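Local coordinates for signal recognition particle 54 kDa protein (Aeropyrum pernix, PDB 7EPK), which belongs to the SRP54 family, joining a helical bundle and a P-loop GTPase domain, here with GDP, to a helical signal-peptide-binding domain, at residues E317-G322 with S353-I358. Residues are numbered along the deposited sequence; the frame is centred on the assembly and turned at random.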
ATOM      1  N   GLU A 317      24.107   7.852  24.644  1.00 91.85           N
ATOM      2  CA  GLU A 317      24.893   6.809  25.354  1.00 98.56           C
ATOM      3  C   GLU A 317      26.333   6.810  24.807  1.00 95.03           C
ATOM      4  O   GLU A 317      27.261   6.818  25.626  1.00 95.60           O
ATOM      5  CB  GLU A 317      24.181   5.454  25.244  1.00108.72           C
ATOM      6  CG  GLU A 317      24.862   4.312  25.993  1.00118.45           C
ATOM      7  CD  GLU A 317      25.109   4.522  27.483  1.00122.94           C
ATOM      8  OE1 GLU A 317      24.385   5.326  28.101  1.00121.92           O
ATOM      9  OE2 GLU A 317      26.034   3.881  28.023  1.00125.48           O
ATOM     10  N   ASP A 318      26.509   6.844  23.479  1.00103.75           N
ATOM     11  CA  ASP A 318      27.833   6.768  22.790  1.00100.38           C
ATOM     12  C   ASP A 318      28.668   8.012  23.115  1.00 91.30           C
ATOM     13  O   ASP A 318      29.897   7.929  23.029  1.00105.77           O
ATOM     14  CB  ASP A 318      27.715   6.584  21.266  1.00 96.94           C
ATOM     15  CG  ASP A 318      28.314   5.284  20.732  1.00103.26           C
ATOM     16  OD1 ASP A 318      29.209   4.726  21.412  1.00110.13           O
ATOM     17  OD2 ASP A 318      27.896   4.838  19.628  1.00 93.12           O
ATOM     18  N   VAL A 319      28.036   9.131  23.452  1.00 84.77           N
ATOM     19  CA  VAL A 319      28.744  10.351  23.938  1.00 86.40           C
ATOM     20  C   VAL A 319      29.167  10.093  25.386  1.00 95.42           C
ATOM     21  O   VAL A 319      30.373  10.179  25.657  1.00105.37           O
ATOM     22  CB  VAL A 319      27.860  11.604  23.806  1.00 91.32           C
ATOM     23  CG1 VAL A 319      28.317  12.741  24.703  1.00 91.50           C
ATOM     24  CG2 VAL A 319      27.776  12.067  22.363  1.00 99.30           C
ATOM     25  N   LEU A 320      28.211   9.745  26.256  1.00 99.86           N
ATOM     26  CA  LEU A 320      28.399   9.585  27.727  1.00 95.10           C
ATOM     27  C   LEU A 320      29.459   8.518  28.019  1.00 94.33           C
ATOM     28  O   LEU A 320      30.098   8.624  29.076  1.00101.67           O
ATOM     29  CB  LEU A 320      27.069   9.218  28.397  1.00 96.21           C
ATOM     30  CG  LEU A 320      25.947  10.263  28.325  1.00 99.39           C
ATOM     31  CD1 LEU A 320      24.840   9.942  29.322  1.00 95.83           C
ATOM     32  CD2 LEU A 320      26.459  11.674  28.565  1.00 98.66           C
ATOM     33  N   LYS A 321      29.636   7.529  27.136  1.00 90.93           N
ATOM     34  CA  LYS A 321      30.754   6.550  27.225  1.00 92.18           C
ATOM     35  C   LYS A 321      31.967   7.118  26.470  1.00 92.77           C
ATOM     36  O   LYS A 321      32.927   6.344  26.251  1.00 92.70           O
ATOM     37  CB  LYS A 321      30.310   5.155  26.753  1.00100.63           C
ATOM     38  CG  LYS A 321      30.390   4.847  25.257  1.00101.11           C
ATOM     39  CD  LYS A 321      30.283   3.355  24.895  1.00101.15           C
ATOM     40  CE  LYS A 321      31.376   2.473  25.474  1.00 96.39           C
ATOM     41  NZ  LYS A 321      32.729   2.815  24.966  1.00 99.40           N
ATOM     42  N   GLY A 322      31.910   8.403  26.073  1.00 93.24           N
ATOM     43  CA  GLY A 322      33.036   9.221  25.570  1.00 94.57           C
ATOM     44  C   GLY A 322      33.468   8.877  24.151  1.00102.69           C
ATOM     45  O   GLY A 322      34.573   9.313  23.776  1.00118.02           O
ATOM     46  N   SER A 353      18.502  12.271  28.730  1.00151.59           N
ATOM     47  CA  SER A 353      18.123  12.938  30.004  1.00141.07           C
ATOM     48  C   SER A 353      19.375  13.582  30.602  1.00132.69           C
ATOM     49  O   SER A 353      19.382  14.817  30.757  1.00115.79           O
ATOM     50  CB  SER A 353      17.478  11.968  30.973  1.00150.40           C
ATOM     51  OG  SER A 353      17.270  12.563  32.248  1.00148.32           O
ATOM     52  N   MET A 354      20.399  12.762  30.871  1.00134.60           N
ATOM     53  CA  MET A 354      21.653  13.159  31.569  1.00138.88           C
ATOM     54  C   MET A 354      22.563  13.960  30.629  1.00149.05           C
ATOM     55  O   MET A 354      23.315  14.799  31.139  1.00159.25           O
ATOM     56  CB  MET A 354      22.422  11.936  32.076  1.00130.10           C
ATOM     57  CG  MET A 354      23.370  12.262  33.212  1.00123.70           C
ATOM     58  SD  MET A 354      24.185  10.780  33.844  1.00135.42           S
ATOM     59  CE  MET A 354      25.888  11.084  33.371  1.00132.88           C
ATOM     60  N   LEU A 355      22.508  13.696  29.317  1.00166.50           N
ATOM     61  CA  LEU A 355      23.317  14.403  28.283  1.00159.79           C
ATOM     62  C   LEU A 355      22.996  15.899  28.350  1.00149.19           C
ATOM     63  O   LEU A 355      23.949  16.701  28.417  1.00155.29           O
ATOM     64  CB  LEU A 355      22.990  13.844  26.891  1.00169.20           C
ATOM     65  CG  LEU A 355      24.067  13.973  25.806  1.00168.62           C
ATOM     66  CD1 LEU A 355      23.436  14.372  24.481  1.00166.89           C
ATOM     67  CD2 LEU A 355      25.171  14.962  26.167  1.00163.87           C
ATOM     68  N   ALA A 356      21.702  16.239  28.338  1.00142.39           N
ATOM     69  CA  ALA A 356      21.173  17.620  28.442  1.00148.00           C
ATOM     70  C   ALA A 356      21.399  18.182  29.858  1.00152.27           C
ATOM     71  O   ALA A 356      21.488  19.426  29.969  1.00149.51           O
ATOM     72  CB  ALA A 356      19.712  17.644  28.056  1.00148.94           C
ATOM     73  N   SER A 357      21.505  17.318  30.886  1.00145.65           N
ATOM     74  CA  SER A 357      21.710  17.685  32.320  1.00128.58           C
ATOM     75  C   SER A 357      23.174  18.077  32.606  1.00126.55           C
ATOM     76  O   SER A 357      23.437  18.495  33.749  1.00129.00           O
ATOM     77  CB  SER A 357      21.249  16.582  33.251  1.00118.67           C
ATOM     78  OG  SER A 357      22.285  15.638  33.487  1.00112.65           O
ATOM     79  N   ILE A 358      24.087  17.939  31.629  1.00117.67           N
ATOM     80  CA  ILE A 358      25.490  18.457  31.678  1.00109.69           C
ATOM     81  C   ILE A 358      25.596  19.689  30.763  1.00113.64           C
ATOM     82  O   ILE A 358      26.006  20.765  31.260  1.00114.94           O
ATOM     83  CB  ILE A 358      26.510  17.356  31.309  1.00103.36           C
ATOM     84  CG1 ILE A 358      26.722  16.369  32.461  1.00 99.05           C
ATOM     85  CG2 ILE A 358      27.837  17.967  30.867  1.00103.38           C
ATOM     86  CD1 ILE A 358      25.742  15.231  32.509  1.00 92.72           C
TER
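Leu320 and Leu355 are the closest pair of CA atoms, 7.0 Å apart, where the last turn of the long helix 293-320 packs against the short helix 350-356. Leu320 contributes the largest share of the contact. With CG anti to its own carbonyl carbon (chi1 -64°), it reaches across to the other helix and divides its two methyls between neighbouring residues. CD1 lies 4.2 Å from CB of Met354, touching the base of that side chain rather than its sulfur. CD2 comes down on the backbone of Leu355, 4.2 Å from its CA, and also meets the CD2 methyl of the same residue at 4.3 Å. That Leu355 methyl is shared: CG1 of Val319 approaches it to 4.1 Å, the two side chains crossing at about a right angle. Leu420 of helix 409-423 touches both Val319 and Leu355, bringing a third helix into this apolar cluster. Two residues after Leu320, the positive phi of Gly322 fits a Schellman-type helix end. Every touching atom here is carbon, so this patch between the long helix and the signal-peptide-binding domain relies on shape and burial rather than directed polar bonds.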